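Teicoplanin pseudoaglycone deacetylases Orf2 (Actinoplanes teichomyceticus, PDB 3DFF) is a zinc-dependent deacetylase of the PIG-L family that probably removes the acetyl group from an amino sugar of the teicoplanin pseudoaglycone. Local coordinates at residues T154-G159 and V182-D187; L11-H16 and T150-C155. All coordinates share one frame; numbering follows the deposited sequence.

Contact 1. Residues T154-G159 and V182-D187; sequences TCAAIG and VRLWED
Thr154 and Cys155 pair in parallel with Leu184 and Trp185 where the two strands of a beta-alpha-beta crossover (strand 151-155, helix 162-178, strand 182-185) meet at their C-terminal ends in the central sheet. Thr154 is held through both its backbone N and its O: the N donates to Arg183 O, and the O accepts from Trp185 N at 2.8 Å. The pairing runs one step past strand 151-155, since Ala156 N still reaches Trp185 O at 3.0 Å. On the sheet face carrying Thr154 and Leu184, the side chains lie alongside each other, and methyl CG2 of Thr154 presses tightly on CD2 of Leu184 (3.4 Å). The opposite face belongs to the indole. Trp185 CG stands between its own backbone N and carbonyl carbon (chi1 61°), which folds the ring back across the neighbouring strand. One ring face is then covered by main chain: Thr154 O sits 3.4 Å above the indole plane near the rim, and Cys155 CA makes a CH-pi contact 3.7 Å from the centroid of the five-membered ring, 22° off its normal. Beyond the strands, Ala156-Ile158 turn around the carboxylate of Asp187. OD2 accepts a weak hydrogen bond from Ile158 N at 2.9 Å, and Ile158 CB packs beside the same oxygen. The other oxygen, OD1, is bonded to ND1 of His164, a zinc ligand through its NE2, so Asp187 is a second-shell residue, and the turn, through this weak bond, may help to position it. Further out, Glu186, whose OE1 bonds His250, offers the middle of its extended chain to Ile158. There CD1 of Ile158 rests 3.8 Å from CG of Glu186.

Contact 2. Residues L11-H16 and T150-C155; sequences LAISPH and TLVVTC. With ZN (zinc ion), chain B.
With OG1 anti to its backbone N (chi1 -168°), Thr154 swings its hydroxyl across to Ile13, while Cys155 holds SG between its own N and carbonyl carbon (chi1 59°), and this directs the sulfur at Pro15. Thr154 OG1 donates to Ile13 O at 2.7 Å, approaching somewhat tilted from the carbonyl plane. The hydroxyl stands in for a main-chain donor, because Cys155 N lies 4.2 Å from Ile13 O. Before this point the strands, inclined by 18°, pair as ordinary parallel neighbours: Leu11 N bonds Leu151 O, Leu11 O receives Val153 N, and Ile13 N closes on Val153 O at 2.8 Å. Leu11, Ile13 and Val152 occupy one sheet face. There Val152 spreads its two methyls between them: CG1 meets Ile13 CD1 at 3.7 Å, and CG2 lies beside Leu11 CD2. Strand 37-42 borders strand 9-14 along its other edge. At the C-terminal end, Cys155 SG touches the ring of Pro15 at CG (3.4 Å). Ser14 OG donates a hydrogen bond of 2.7 Å to His16 O, linking Ser14 to the metal-binding residue two positions on. Pro15 and His16 open the PHxDD sequence typical of PIG-L deacetylases. His16 ND1 binds the zinc ion at 2.1 Å, with Asp19 and His164 as the other protein ligands and two waters beside them. NE2, on the far side of the imidazole, is hydrogen-bonded to Asp163. Held at both nitrogens, the ring has little freedom to rotate, and the water ligands are consistent with a metal centre able to present water to an amide substrate.

From the N terminus, the chain enters contact 2 through 11-16 and returns to it only at 150-155, so this pairing closes a long loop containing strands 37-42 and 89-92. The same strand, 151-155, then opens contact 1, which closes a much shorter loop over helix 162-178 when 182-187 arrives. The two loops neither nest nor cross: they follow one another, overlapping in Thr154 and Cys155. Strand 151-155 is thereby flanked in the sheet by strands 9-14 and 182-185. The two flanking strands also touch across it, as Trp185 CH2 packs on Ile13 O (3.5 Å). Together the contacts join the sheet's centre to the zinc-site loops at the C-terminal ends of its parallel strands.

Contact 1. Residues T154-G159 and V182-D187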
ATOM      1  N   THR A 154       2.703   7.817   0.972  1.00 17.14           N
ATOM      2  CA  THR A 154       2.430   6.629   0.157  1.00 17.09           C
ATOM      3  C   THR A 154       3.561   5.629   0.364  1.00 16.97           C
ATOM      4  O   THR A 154       4.400   5.827   1.245  1.00 17.34           O
ATOM      5  CB  THR A 154       2.251   6.975  -1.329  1.00 17.53           C
ATOM      6  OG1 THR A 154       1.707   5.818  -1.985  1.00 16.24           O
ATOM      7  CG2 THR A 154       3.567   7.380  -1.983  1.00 17.49           C
ATOM      8  N   CYS A 155       3.585   4.554  -0.425  1.00 16.78           N
ATOM      9  CA  CYS A 155       4.530   3.473  -0.149  1.00 16.32           C
ATOM     10  C   CYS A 155       5.879   3.695  -0.813  1.00 15.93           C
ATOM     11  O   CYS A 155       5.971   4.271  -1.904  1.00 15.75           O
ATOM     12  CB  CYS A 155       3.954   2.144  -0.617  1.00 16.16           C
ATOM     13  SG  CYS A 155       3.554   2.112  -2.401  1.00 16.48           S
ATOM     14  N   ALA A 156       6.943   3.204  -0.163  1.00 15.55           N
ATOM     15  CA  ALA A 156       8.255   3.177  -0.802  1.00 15.55           C
ATOM     16  C   ALA A 156       8.379   2.125  -1.918  1.00 15.85           C
ATOM     17  O   ALA A 156       9.296   2.207  -2.733  1.00 16.49           O
ATOM     18  CB  ALA A 156       9.346   2.922   0.262  1.00 15.57           C
ATOM     19  N   ALA A 157       7.471   1.150  -1.930  1.00 15.49           N
ATOM     20  CA  ALA A 157       7.515   0.006  -2.847  1.00 15.08           C
ATOM     21  C   ALA A 157       8.745  -0.875  -2.601  1.00 16.49           C
ATOM     22  O   ALA A 157       9.270  -1.495  -3.516  1.00 17.62           O
ATOM     23  CB  ALA A 157       7.400   0.429  -4.349  1.00 15.64           C
ATOM     24  N   ILE A 158       9.172  -0.946  -1.346  1.00 16.88           N
ATOM     25  CA  ILE A 158      10.094  -2.009  -0.940  1.00 18.26           C
ATOM     26  C   ILE A 158       9.402  -3.343  -1.230  1.00 18.56           C
ATOM     27  O   ILE A 158       8.212  -3.514  -0.935  1.00 18.54           O
ATOM     28  CB  ILE A 158      10.466  -1.854   0.537  1.00 18.08           C
ATOM     29  CG1 ILE A 158      11.317  -0.593   0.723  1.00 18.98           C
ATOM     30  CG2 ILE A 158      11.209  -3.100   1.080  1.00 18.26           C
ATOM     31  CD1 ILE A 158      11.341  -0.071   2.163  1.00 20.60           C
ATOM     32  N   GLY A 159      10.139  -4.271  -1.850  1.00 19.94           N
ATOM     33  CA  GLY A 159       9.547  -5.536  -2.276  1.00 20.58           C
ATOM     34  C   GLY A 159       9.173  -5.571  -3.747  1.00 21.06           C
ATOM     35  O   GLY A 159       8.871  -6.640  -4.282  1.00 21.15           O
ATOM     36  N   VAL A 182       5.392  15.245   0.200  1.00 22.06           N
ATOM     37  CA  VAL A 182       5.124  13.810   0.169  1.00 21.20           C
ATOM     38  C   VAL A 182       6.194  13.037   0.946  1.00 20.68           C
ATOM     39  O   VAL A 182       7.355  13.430   0.963  1.00 20.33           O
ATOM     40  CB  VAL A 182       4.997  13.307  -1.288  1.00 21.63           C
ATOM     41  CG1 VAL A 182       6.307  13.428  -2.051  1.00 23.10           C
ATOM     42  CG2 VAL A 182       4.436  11.879  -1.335  1.00 22.77           C
ATOM     43  N   ARG A 183       5.767  11.955   1.598  1.00 20.07           N
ATOM     44  CA  ARG A 183       6.677  11.061   2.312  1.00 20.22           C
ATOM     45  C   ARG A 183       6.343   9.650   1.865  1.00 19.74           C
ATOM     46  O   ARG A 183       5.231   9.406   1.384  1.00 20.08           O
ATOM     47  CB  ARG A 183       6.507  11.162   3.827  1.00 19.85           C
ATOM     48  CG  ARG A 183       6.763  12.544   4.428  1.00 21.99           C
ATOM     49  CD  ARG A 183       6.584  12.522   5.934  1.00 22.46           C
ATOM     50  NE  ARG A 183       7.614  11.743   6.620  1.00 25.60           N
ATOM     51  CZ  ARG A 183       8.825  12.206   6.937  1.00 26.07           C
ATOM     52  NH1 ARG A 183       9.175  13.450   6.620  1.00 26.98           N
ATOM     53  NH2 ARG A 183       9.699  11.418   7.548  1.00 26.22           N
ATOM     54  N   LEU A 184       7.313   8.745   1.991  1.00 19.01           N
ATOM     55  CA  LEU A 184       7.061   7.328   1.716  1.00 18.30           C
ATOM     56  C   LEU A 184       7.197   6.543   3.002  1.00 18.00           C
ATOM     57  O   LEU A 184       8.122   6.791   3.772  1.00 18.90           O
ATOM     58  CB  LEU A 184       8.063   6.791   0.708  1.00 18.25           C
ATOM     59  CG  LEU A 184       8.243   7.599  -0.579  1.00 18.55           C
ATOM     60  CD1 LEU A 184       9.205   6.900  -1.519  1.00 20.31           C
ATOM     61  CD2 LEU A 184       6.904   7.861  -1.268  1.00 16.81           C
ATOM     62  N   TRP A 185       6.321   5.571   3.214  1.00 16.67           N
ATOM     63  CA  TRP A 185       6.473   4.695   4.373  1.00 16.70           C
ATOM     64  C   TRP A 185       7.252   3.459   3.989  1.00 17.21           C
ATOM     65  O   TRP A 185       7.341   3.087   2.813  1.00 16.94           O
ATOM     66  CB  TRP A 185       5.120   4.307   4.986  1.00 16.95           C
ATOM     67  CG  TRP A 185       4.201   3.546   4.069  1.00 16.31           C
ATOM     68  CD1 TRP A 185       4.439   2.328   3.468  1.00 17.05           C
ATOM     69  CD2 TRP A 185       2.890   3.942   3.659  1.00 17.42           C
ATOM     70  NE1 TRP A 185       3.347   1.955   2.697  1.00 16.10           N
ATOM     71  CE2 TRP A 185       2.391   2.936   2.794  1.00 17.78           C
ATOM     72  CE3 TRP A 185       2.093   5.062   3.918  1.00 18.69           C
ATOM     73  CZ2 TRP A 185       1.103   3.013   2.217  1.00 18.59           C
ATOM     74  CZ3 TRP A 185       0.816   5.143   3.318  1.00 18.59           C
ATOM     75  CH2 TRP A 185       0.347   4.118   2.499  1.00 16.82           C
ATOM     76  N   GLU A 186       7.807   2.800   5.001  1.00 18.03           N
ATOM     77  CA  GLU A 186       8.505   1.546   4.785  1.00 17.96           C
ATOM     78  C   GLU A 186       7.467   0.440   4.627  1.00 18.15           C
ATOM     79  O   GLU A 186       6.691   0.187   5.561  1.00 18.99           O
ATOM     80  CB  GLU A 186       9.415   1.291   5.994  1.00 18.70           C
ATOM     81  CG  GLU A 186      10.287   0.091   5.824  1.00 19.60           C
ATOM     82  CD  GLU A 186      11.116  -0.204   7.064  1.00 23.29           C
ATOM     83  OE1 GLU A 186      10.602  -0.052   8.197  1.00 22.63           O
ATOM     84  OE2 GLU A 186      12.292  -0.595   6.895  1.00 23.98           O
ATOM     85  N   ASP A 187       7.418  -0.202   3.450  1.00 17.14           N
ATOM     86  CA  ASP A 187       6.377  -1.215   3.201  1.00 17.13           C
ATOM     87  C   ASP A 187       6.526  -2.358   4.193  1.00 17.52           C
ATOM     88  O   ASP A 187       7.587  -2.969   4.251  1.00 17.71           O
ATOM     89  CB  ASP A 187       6.442  -1.794   1.774  1.00 17.71           C
ATOM     90  CG  ASP A 187       6.485  -0.732   0.703  1.00 16.46           C
ATOM     91  OD1 ASP A 187       5.556  -0.743  -0.146  1.00 16.89           O
ATOM     92  OD2 ASP A 187       7.430   0.091   0.687  1.00 18.19           O
TER

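Contact 2. Residues L11-H16 and T150-C155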
ATOM      1  N   LEU A  11      -3.382  12.920   3.433  1.00 23.17           N
ATOM      2  CA  LEU A  11      -3.856  11.955   2.432  1.00 21.90           C
ATOM      3  C   LEU A  11      -2.858  10.809   2.346  1.00 20.76           C
ATOM      4  O   LEU A  11      -1.717  11.027   1.928  1.00 20.65           O
ATOM      5  CB  LEU A  11      -3.983  12.615   1.055  1.00 22.24           C
ATOM      6  CG  LEU A  11      -4.374  11.737  -0.150  1.00 22.60           C
ATOM      7  CD1 LEU A  11      -5.768  11.101   0.040  1.00 23.56           C
ATOM      8  CD2 LEU A  11      -4.283  12.540  -1.443  1.00 23.15           C
ATOM      9  N   ALA A  12      -3.296   9.618   2.750  1.00 19.94           N
ATOM     10  CA  ALA A  12      -2.485   8.418   2.599  1.00 19.35           C
ATOM     11  C   ALA A  12      -2.925   7.740   1.308  1.00 19.33           C
ATOM     12  O   ALA A  12      -4.121   7.649   1.027  1.00 20.23           O
ATOM     13  CB  ALA A  12      -2.636   7.509   3.780  1.00 19.99           C
ATOM     14  N   ILE A  13      -1.961   7.285   0.518  1.00 17.68           N
ATOM     15  CA  ILE A  13      -2.296   6.604  -0.736  1.00 17.00           C
ATOM     16  C   ILE A  13      -1.770   5.177  -0.695  1.00 16.64           C
ATOM     17  O   ILE A  13      -0.567   4.949  -0.790  1.00 16.60           O
ATOM     18  CB  ILE A  13      -1.756   7.377  -1.930  1.00 16.99           C
ATOM     19  CG1 ILE A  13      -2.274   8.836  -1.896  1.00 15.64           C
ATOM     20  CG2 ILE A  13      -2.126   6.699  -3.255  1.00 18.64           C
ATOM     21  CD1 ILE A  13      -1.811   9.656  -3.024  1.00 17.33           C
ATOM     22  N   SER A  14      -2.692   4.238  -0.519  1.00 16.36           N
ATOM     23  CA  SER A  14      -2.340   2.833  -0.367  1.00 15.61           C
ATOM     24  C   SER A  14      -2.451   2.105  -1.709  1.00 15.70           C
ATOM     25  O   SER A  14      -3.447   2.267  -2.404  1.00 16.27           O
ATOM     26  CB  SER A  14      -3.285   2.197   0.639  1.00 15.81           C
ATOM     27  OG  SER A  14      -2.865   0.877   0.959  1.00 16.88           O
ATOM     28  N   PRO A  15      -1.452   1.280  -2.076  1.00 14.40           N
ATOM     29  CA  PRO A  15      -1.613   0.487  -3.308  1.00 14.62           C
ATOM     30  C   PRO A  15      -2.787  -0.469  -3.186  1.00 14.92           C
ATOM     31  O   PRO A  15      -3.673  -0.459  -4.055  1.00 15.41           O
ATOM     32  CB  PRO A  15      -0.279  -0.286  -3.445  1.00 14.79           C
ATOM     33  CG  PRO A  15       0.623   0.296  -2.456  1.00 17.48           C
ATOM     34  CD  PRO A  15      -0.167   1.025  -1.403  1.00 15.93           C
ATOM     35  N   HIS A  16      -2.801  -1.287  -2.129  1.00 13.55           N
ATOM     36  CA  HIS A  16      -3.812  -2.326  -1.956  1.00 14.47           C
ATOM     37  C   HIS A  16      -4.571  -2.131  -0.669  1.00 15.27           C
ATOM     38  O   HIS A  16      -4.188  -1.323   0.179  1.00 15.53           O
ATOM     39  CB  HIS A  16      -3.171  -3.713  -1.890  1.00 15.50           C
ATOM     40  CG  HIS A  16      -2.384  -4.063  -3.102  1.00 14.94           C
ATOM     41  ND1 HIS A  16      -1.036  -4.353  -3.053  1.00 15.79           N
ATOM     42  CD2 HIS A  16      -2.756  -4.200  -4.396  1.00 16.15           C
ATOM     43  CE1 HIS A  16      -0.615  -4.652  -4.269  1.00 16.99           C
ATOM     44  NE2 HIS A  16      -1.634  -4.545  -5.104  1.00 16.86           N
ATOM     45  N   THR A 150      -2.372  18.731   3.125  1.00 27.10           N
ATOM     46  CA  THR A 150      -1.137  19.420   3.471  1.00 27.21           C
ATOM     47  C   THR A 150       0.053  18.475   3.430  1.00 26.72           C
ATOM     48  O   THR A 150       1.200  18.921   3.322  1.00 26.33           O
ATOM     49  CB  THR A 150      -1.208  20.069   4.864  1.00 27.15           C
ATOM     50  OG1 THR A 150      -1.671  19.110   5.814  1.00 27.54           O
ATOM     51  CG2 THR A 150      -2.147  21.270   4.847  1.00 29.23           C
ATOM     52  N   LEU A 151      -0.238  17.170   3.485  1.00 25.46           N
ATOM     53  CA  LEU A 151       0.784  16.122   3.456  1.00 24.25           C
ATOM     54  C   LEU A 151       0.214  14.894   2.763  1.00 22.42           C
ATOM     55  O   LEU A 151      -0.916  14.500   3.042  1.00 22.84           O
ATOM     56  CB  LEU A 151       1.210  15.712   4.867  1.00 23.81           C
ATOM     57  CG  LEU A 151       2.301  14.622   4.984  1.00 25.31           C
ATOM     58  CD1 LEU A 151       3.566  15.041   4.282  1.00 26.79           C
ATOM     59  CD2 LEU A 151       2.608  14.240   6.423  1.00 25.22           C
ATOM     60  N   VAL A 152       1.004  14.301   1.877  1.00 21.54           N
ATOM     61  CA  VAL A 152       0.644  13.004   1.289  1.00 20.41           C
ATOM     62  C   VAL A 152       1.687  11.968   1.718  1.00 19.77           C
ATOM     63  O   VAL A 152       2.894  12.241   1.666  1.00 19.75           O
ATOM     64  CB  VAL A 152       0.611  13.067  -0.250  1.00 20.56           C
ATOM     65  CG1 VAL A 152       0.371  11.675  -0.860  1.00 21.13           C
ATOM     66  CG2 VAL A 152      -0.467  14.027  -0.735  1.00 21.22           C
ATOM     67  N   VAL A 153       1.222  10.787   2.125  1.00 19.28           N
ATOM     68  CA  VAL A 153       2.132   9.667   2.413  1.00 18.54           C
ATOM     69  C   VAL A 153       1.719   8.468   1.572  1.00 18.28           C
ATOM     70  O   VAL A 153       0.541   8.147   1.494  1.00 17.88           O
ATOM     71  CB  VAL A 153       2.162   9.266   3.898  1.00 18.89           C
ATOM     72  CG1 VAL A 153       3.335   8.322   4.175  1.00 19.88           C
ATOM     73  CG2 VAL A 153       2.304  10.524   4.809  1.00 20.07           C
ATOM     74  N   THR A 154       2.703   7.817   0.972  1.00 17.14           N
ATOM     75  CA  THR A 154       2.430   6.629   0.157  1.00 17.09           C
ATOM     76  C   THR A 154       3.561   5.629   0.364  1.00 16.97           C
ATOM     77  O   THR A 154       4.400   5.827   1.245  1.00 17.34           O
ATOM     78  CB  THR A 154       2.251   6.975  -1.329  1.00 17.53           C
ATOM     79  OG1 THR A 154       1.707   5.818  -1.985  1.00 16.24           O
ATOM     80  CG2 THR A 154       3.567   7.380  -1.983  1.00 17.49           C
ATOM     81  N   CYS A 155       3.585   4.554  -0.425  1.00 16.78           N
ATOM     82  CA  CYS A 155       4.530   3.473  -0.149  1.00 16.32           C
ATOM     83  C   CYS A 155       5.879   3.695  -0.813  1.00 15.93           C
ATOM     84  O   CYS A 155       5.971   4.271  -1.904  1.00 15.75           O
ATOM     85  CB  CYS A 155       3.954   2.144  -0.617  1.00 16.16           C
ATOM     86  SG  CYS A 155       3.554   2.112  -2.401  1.00 16.48           S
TER
HETATM   87 ZN    ZN B 274       0.173  -4.316  -1.345  1.00 18.53          ZN
HETATM   88  O   HOH W   1      -1.153  -5.530  -0.240  1.00 19.58           O
HETATM   89  O   HOH W   2       1.271  -5.942  -1.750  1.00 22.42           O